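PDB 6ERC: peroxinectin A from Dictyostelium discoideum, which uses hydrogen peroxide to oxidise phenolic donors, and also iodide and thiocyanate, as a secreted haem peroxidase of the animal peroxidase family. Local coordinates for residues Q2-Y7 against D247-Q252; I258-Q263 against R483-T488. All blocks are in the same frame, centred on the assembly; numbering follows the deposited sequence.

Interaction 1 (Q2-Y7 against D247-Q252); sequences QEFRSY and DERVFQ
Phe4 lays one face of its ring on the side chain of Gln252, whose CB stands 3.6 Å from the centroid of the Phe4 ring and only 4° off the normal, a well-centred CH-pi contact. Gln252 CG lies anti to its own carbonyl carbon (chi1 -66°), and a bend at chi2 turns CD aside; the amide plane and the Phe4 ring are 36° apart. At the ring's edge comes Arg249 NE, 4.4 Å from Phe4 CZ; the Arg249 guanidinium is hydrogen-bonded to Gln253 through NH2. The far end of Gln252 meets Tyr7 tip to tip, with Gln252 NE2 3.0 Å from Tyr7 OH. That amide is held by a nearly straight bond from Gln252 NE2 to Glu248 OE2 (2.8 Å), approaching from above the carboxylate plane, while Gln252 OE1 accepts from Arg255. Water 1 bridges the segments, accepting from Tyr7 OH and donating to Glu248 OE2; the other carboxylate oxygen, Glu248 OE1, makes a salt bridge with Arg167. Phe251 CE2 comes within 3.3 Å of Tyr7 OH. This is structural packing: an N-terminal loop laid by Phe4 and Tyr7 against the first turns of helix 247-275 of the animal haem peroxidase fold.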
loop_
_atom_site.group_PDB
_atom_site.type_symbol
_atom_site.label_atom_id
_atom_site.label_comp_id
_atom_site.label_asym_id
_atom_site.label_seq_id
_atom_site.Cartn_x
_atom_site.Cartn_y
_atom_site.Cartn_z
ATOM N N GLN A 2 31.295 -7.082 -4.564
ATOM C CA GLN A 2 30.457 -5.922 -4.299
ATOM C C GLN A 2 29.363 -6.272 -3.299
ATOM O O GLN A 2 28.795 -7.367 -3.329
ATOM C CB GLN A 2 29.841 -5.408 -5.600
ATOM C CG GLN A 2 28.876 -4.241 -5.425
ATOM C CD GLN A 2 29.478 -3.083 -4.648
ATOM O OE1 GLN A 2 29.631 -3.150 -3.425
ATOM N NE2 GLN A 2 29.826 -2.013 -5.355
ATOM N N GLU A 3 29.071 -5.329 -2.405
ATOM C CA GLU A 3 28.024 -5.515 -1.412
ATOM C C GLU A 3 26.672 -5.133 -2.001
ATOM O O GLU A 3 26.516 -4.048 -2.569
ATOM C CB GLU A 3 28.311 -4.675 -0.169
ATOM C CG GLU A 3 27.331 -4.911 0.974
ATOM C CD GLU A 3 27.577 -3.995 2.153
ATOM O OE1 GLU A 3 28.190 -2.924 1.957
ATOM O OE2 GLU A 3 27.159 -4.345 3.278
ATOM N N PHE A 4 25.697 -6.026 -1.864
ATOM C CA PHE A 4 24.334 -5.771 -2.299
ATOM C C PHE A 4 23.387 -5.870 -1.111
ATOM O O PHE A 4 23.702 -6.479 -0.085
ATOM C CB PHE A 4 23.905 -6.750 -3.396
ATOM C CG PHE A 4 24.620 -6.551 -4.697
ATOM C CD1 PHE A 4 24.188 -5.595 -5.600
ATOM C CD2 PHE A 4 25.729 -7.315 -5.016
ATOM C CE1 PHE A 4 24.845 -5.407 -6.797
ATOM C CE2 PHE A 4 26.391 -7.131 -6.212
ATOM C CZ PHE A 4 25.949 -6.177 -7.103
ATOM N N ARG A 5 22.217 -5.255 -1.269
ATOM C CA ARG A 5 21.200 -5.282 -0.228
ATOM C C ARG A 5 20.918 -6.711 0.211
ATOM O O ARG A 5 21.080 -7.665 -0.557
ATOM C CB ARG A 5 19.897 -4.661 -0.727
ATOM C CG ARG A 5 19.919 -3.170 -0.953
ATOM C CD ARG A 5 18.620 -2.759 -1.621
ATOM N NE ARG A 5 18.496 -1.316 -1.803
ATOM C CZ ARG A 5 17.960 -0.481 -0.918
ATOM N NH1 ARG A 5 17.496 -0.927 0.243
ATOM N NH2 ARG A 5 17.897 0.813 -1.194
ATOM N N SER A 6 20.479 -6.854 1.455
ATOM C CA SER A 6 19.864 -8.097 1.871
ATOM C C SER A 6 18.422 -8.138 1.377
ATOM O O SER A 6 17.878 -7.147 0.883
ATOM C CB SER A 6 19.911 -8.244 3.388
ATOM O OG SER A 6 19.413 -9.512 3.777
ATOM N N TYR A 7 17.798 -9.305 1.502
ATOM C CA TYR A 7 16.392 -9.443 1.156
ATOM C C TYR A 7 15.465 -9.131 2.325
ATOM O O TYR A 7 14.265 -8.926 2.108
ATOM C CB TYR A 7 16.117 -10.857 0.634
ATOM C CG TYR A 7 16.907 -11.183 -0.610
ATOM C CD1 TYR A 7 16.590 -10.596 -1.826
ATOM C CD2 TYR A 7 17.973 -12.072 -0.569
ATOM C CE1 TYR A 7 17.309 -10.882 -2.964
ATOM C CE2 TYR A 7 18.696 -12.367 -1.705
ATOM C CZ TYR A 7 18.360 -11.767 -2.900
ATOM O OH TYR A 7 19.072 -12.050 -4.044
ATOM N N ASP A 247 25.396 -15.907 -13.288
ATOM C CA ASP A 247 23.971 -15.632 -13.127
ATOM C C ASP A 247 23.704 -14.742 -11.919
ATOM O O ASP A 247 22.856 -13.843 -11.975
ATOM C CB ASP A 247 23.202 -16.945 -13.000
ATOM C CG ASP A 247 21.806 -16.752 -12.440
ATOM O OD1 ASP A 247 20.920 -16.284 -13.185
ATOM O OD2 ASP A 247 21.599 -17.065 -11.249
ATOM N N GLU A 248 24.412 -14.978 -10.814
ATOM C CA GLU A 248 24.164 -14.204 -9.602
ATOM C C GLU A 248 24.532 -12.737 -9.791
ATOM O O GLU A 248 23.822 -11.850 -9.305
ATOM C CB GLU A 248 24.941 -14.805 -8.430
ATOM C CG GLU A 248 24.666 -14.144 -7.083
ATOM C CD GLU A 248 23.232 -14.337 -6.596
ATOM O OE1 GLU A 248 22.543 -15.260 -7.084
ATOM O OE2 GLU A 248 22.794 -13.564 -5.719
ATOM N N ARG A 249 25.637 -12.458 -10.488
ATOM C CA ARG A 249 26.059 -11.072 -10.668
ATOM C C ARG A 249 25.109 -10.319 -11.591
ATOM O O ARG A 249 24.792 -9.150 -11.340
ATOM C CB ARG A 249 27.487 -11.020 -11.217
ATOM C CG ARG A 249 28.017 -9.607 -11.485
ATOM C CD ARG A 249 28.078 -8.759 -10.219
ATOM N NE ARG A 249 28.410 -7.364 -10.502
ATOM C CZ ARG A 249 29.644 -6.901 -10.681
ATOM N NH1 ARG A 249 30.690 -7.716 -10.614
ATOM N NH2 ARG A 249 29.836 -5.612 -10.937
ATOM N N VAL A 250 24.658 -10.959 -12.669
ATOM C CA VAL A 250 23.721 -10.298 -13.572
ATOM C C VAL A 250 22.416 -10.003 -12.846
ATOM O O VAL A 250 21.824 -8.930 -13.012
ATOM C CB VAL A 250 23.485 -11.154 -14.829
ATOM C CG1 VAL A 250 22.474 -10.483 -15.753
ATOM C CG2 VAL A 250 24.794 -11.388 -15.563
ATOM N N PHE A 251 21.948 -10.950 -12.030
ATOM C CA PHE A 251 20.711 -10.737 -11.288
ATOM C C PHE A 251 20.833 -9.536 -10.358
ATOM O O PHE A 251 19.996 -8.628 -10.386
ATOM C CB PHE A 251 20.348 -11.990 -10.494
ATOM C CG PHE A 251 19.264 -11.760 -9.487
ATOM C CD1 PHE A 251 17.934 -11.806 -9.863
ATOM C CD2 PHE A 251 19.575 -11.472 -8.168
ATOM C CE1 PHE A 251 16.935 -11.582 -8.942
ATOM C CE2 PHE A 251 18.580 -11.247 -7.244
ATOM C CZ PHE A 251 17.259 -11.301 -7.630
ATOM N N GLN A 252 21.874 -9.517 -9.522
ATOM C CA GLN A 252 22.018 -8.443 -8.544
ATOM C C GLN A 252 22.112 -7.085 -9.226
ATOM O O GLN A 252 21.451 -6.125 -8.816
ATOM C CB GLN A 252 23.244 -8.696 -7.664
ATOM C CG GLN A 252 23.131 -9.928 -6.776
ATOM C CD GLN A 252 21.922 -9.890 -5.858
ATOM O OE1 GLN A 252 21.327 -8.835 -5.629
ATOM N NE2 GLN A 252 21.547 -11.049 -5.332
HETATM O O HOH W 1 21.065 -13.579 -3.622
#

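Interaction 2 (I258-Q263 against R483-T488); sequences IIEQIQ and RECETT
Gln261 starts with CG anti to its backbone N (chi1 -176°) and then bends at chi2 (61°), which swings CD toward the backbone of Thr487 and Thr488; Glu260, with CG also anti to N, instead runs extended past CG toward Thr487 OG1. The bent amide grips Thr488 at both of its main-chain polar groups. Thr488 N donates to Gln261 OE1 at 3.0 Å, in the carbonyl plane and on a lone pair, and Gln261 NE2 donates to Thr488 O at 2.8 Å, the donor tilted 22° from the plane of that carbonyl. Two bonds from one amide to a single residue should fix its flip and hold it against the loop. Thr487 fits beside it: its CG2 lies 3.6 Å from Gln261 NE2, the two side chains sliding past each other in opposite directions, and its CA is 3.3 Å from Gln261 OE1.

The loop 483-488 links helix 476-481 to helix 490-497, and here it is tied to helix 247-275 in the animal haem peroxidase fold, where the disulfide from Cys485 to Cys257 of the same helix adds a covalent link. Gln261 and Thr488 also touch Val493 and Arg496 of helix 490-497.

The other branch of Thr487, OG1, makes a weak hydrogen bond to Glu260 OE2 (3.2 Å), Thr487 and Glu260 crossing at a slant. Glu260 CG lies 3.5 Å from the same Thr487 OG1, and Glu260 OE1 makes a weak hydrogen bond to Asn482. Glu486, whose CB points away from 258-263, forms salt bridges with Arg233 and Lys237 of helix 218-241.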
loop_
_atom_site.group_PDB
_atom_site.type_symbol
_atom_site.label_atom_id
_atom_site.label_comp_id
_atom_site.label_asym_id
_atom_site.label_seq_id
_atom_site.Cartn_x
_atom_site.Cartn_y
_atom_site.Cartn_z
ATOM N N ILE A 258 16.354 -2.070 -10.832
ATOM C CA ILE A 258 14.909 -2.029 -10.627
ATOM C C ILE A 258 14.574 -1.318 -9.322
ATOM O O ILE A 258 13.640 -0.510 -9.259
ATOM C CB ILE A 258 14.327 -3.454 -10.661
ATOM C CG1 ILE A 258 14.531 -4.080 -12.045
ATOM C CG2 ILE A 258 12.850 -3.445 -10.275
ATOM C CD1 ILE A 258 13.816 -3.359 -13.183
ATOM N N ILE A 259 15.318 -1.618 -8.257
ATOM C CA ILE A 259 15.124 -0.916 -6.992
ATOM C C ILE A 259 15.266 0.585 -7.201
ATOM O O ILE A 259 14.439 1.376 -6.733
ATOM C CB ILE A 259 16.109 -1.445 -5.936
ATOM C CG1 ILE A 259 15.723 -2.873 -5.550
ATOM C CG2 ILE A 259 16.133 -0.546 -4.706
ATOM C CD1 ILE A 259 16.756 -3.585 -4.729
ATOM N N GLU A 260 16.319 1.000 -7.910
ATOM C CA GLU A 260 16.481 2.413 -8.235
ATOM C C GLU A 260 15.306 2.929 -9.056
ATOM O O GLU A 260 14.849 4.059 -8.856
ATOM C CB GLU A 260 17.792 2.633 -8.990
ATOM C CG GLU A 260 17.911 4.020 -9.616
ATOM C CD GLU A 260 19.277 4.287 -10.214
ATOM O OE1 GLU A 260 20.229 3.543 -9.893
ATOM O OE2 GLU A 260 19.397 5.245 -11.008
ATOM N N GLN A 261 14.815 2.121 -9.997
ATOM C CA GLN A 261 13.682 2.549 -10.810
ATOM C C GLN A 261 12.440 2.753 -9.952
ATOM O O GLN A 261 11.707 3.732 -10.131
ATOM C CB GLN A 261 13.415 1.526 -11.914
ATOM C CG GLN A 261 12.318 1.929 -12.886
ATOM C CD GLN A 261 12.631 3.216 -13.626
ATOM O OE1 GLN A 261 13.258 3.200 -14.685
ATOM N NE2 GLN A 261 12.193 4.338 -13.071
ATOM N N ILE A 262 12.187 1.840 -9.011
ATOM C CA ILE A 262 11.049 2.000 -8.109
ATOM C C ILE A 262 11.221 3.261 -7.271
ATOM O O ILE A 262 10.302 4.080 -7.151
ATOM C CB ILE A 262 10.883 0.751 -7.224
ATOM C CG1 ILE A 262 10.541 -0.472 -8.083
ATOM C CG2 ILE A 262 9.791 0.976 -6.176
ATOM C CD1 ILE A 262 10.672 -1.797 -7.354
ATOM N N GLN A 263 12.404 3.438 -6.683
ATOM C CA GLN A 263 12.637 4.590 -5.823
ATOM C C GLN A 263 12.460 5.900 -6.582
ATOM O O GLN A 263 11.818 6.832 -6.081
ATOM C CB GLN A 263 14.034 4.505 -5.212
ATOM C CG GLN A 263 14.184 3.400 -4.183
ATOM C CD GLN A 263 15.560 3.370 -3.556
ATOM O OE1 GLN A 263 16.483 4.052 -4.007
ATOM N NE2 GLN A 263 15.704 2.587 -2.497
ATOM N N ARG A 483 25.743 2.548 -12.735
ATOM C CA ARG A 483 26.167 3.409 -13.831
ATOM C C ARG A 483 25.677 2.917 -15.186
ATOM O O ARG A 483 25.632 3.708 -16.134
ATOM C CB ARG A 483 27.693 3.532 -13.842
ATOM C CG ARG A 483 28.442 2.216 -13.948
ATOM C CD ARG A 483 29.944 2.442 -13.848
ATOM N NE ARG A 483 30.617 1.381 -13.101
ATOM C CZ ARG A 483 31.041 0.236 -13.627
ATOM N NH1 ARG A 483 31.641 -0.662 -12.857
ATOM N NH2 ARG A 483 30.864 -0.020 -14.916
ATOM N N GLU A 484 25.305 1.644 -15.301
ATOM C CA GLU A 484 24.830 1.087 -16.562
ATOM C C GLU A 484 23.330 0.817 -16.560
ATOM O O GLU A 484 22.833 0.144 -17.467
ATOM C CB GLU A 484 25.597 -0.197 -16.893
ATOM C CG GLU A 484 27.107 -0.005 -16.970
ATOM C CD GLU A 484 27.816 -1.158 -17.656
ATOM O OE1 GLU A 484 28.460 -0.923 -18.702
ATOM O OE2 GLU A 484 27.726 -2.298 -17.151
ATOM N N CYS A 485 22.596 1.325 -15.573
ATOM C CA CYS A 485 21.150 1.170 -15.562
ATOM C C CYS A 485 20.517 2.116 -16.581
ATOM O O CYS A 485 21.189 2.931 -17.219
ATOM C CB CYS A 485 20.590 1.423 -14.163
ATOM S SG CYS A 485 21.237 0.355 -12.850
ATOM N N GLU A 486 19.201 2.006 -16.734
ATOM C CA GLU A 486 18.426 2.812 -17.672
ATOM C C GLU A 486 17.204 3.397 -16.977
ATOM O O GLU A 486 16.075 3.320 -17.465
ATOM C CB GLU A 486 18.013 1.975 -18.876
ATOM C CG GLU A 486 19.152 1.197 -19.504
ATOM C CD GLU A 486 18.686 0.323 -20.647
ATOM O OE1 GLU A 486 17.473 0.335 -20.944
ATOM O OE2 GLU A 486 19.532 -0.378 -21.244
ATOM N N THR A 487 17.423 4.001 -15.814
ATOM C CA THR A 487 16.321 4.502 -15.006
ATOM C C THR A 487 15.711 5.735 -15.660
ATOM O O THR A 487 16.397 6.739 -15.874
ATOM C CB THR A 487 16.812 4.824 -13.598
ATOM O OG1 THR A 487 17.449 3.667 -13.045
ATOM C CG2 THR A 487 15.652 5.223 -12.711
ATOM N N THR A 488 14.416 5.660 -15.967
ATOM C CA THR A 488 13.708 6.758 -16.610
ATOM C C THR A 488 12.385 7.019 -15.898
ATOM O O THR A 488 12.172 6.537 -14.781
ATOM C CB THR A 488 13.475 6.438 -18.089
ATOM O OG1 THR A 488 12.854 7.553 -18.739
ATOM C CG2 THR A 488 12.598 5.200 -18.244
#

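How the interactions relate
From the N terminus, residues 2-7 run before strand 24-25 and reach over some 240 residues to the start of helix 247-275, so interaction 1 closes a large loop that takes in the four-stranded sheet and helix 218-241. Interaction 2 opens after it, farther along the same helix, and closes a second loop of about 220 residues at 483-488. The two are in series, neither nested nor crossed. Their centres lie 15 Å apart and they meet at Arg5, whose CD packs 3.7 Å from Ile259 CD1. Helix 247-275 is thus the shared member, joined at its beginning to the N-terminal segment and then to the connection between helices 476-481 and 490-497.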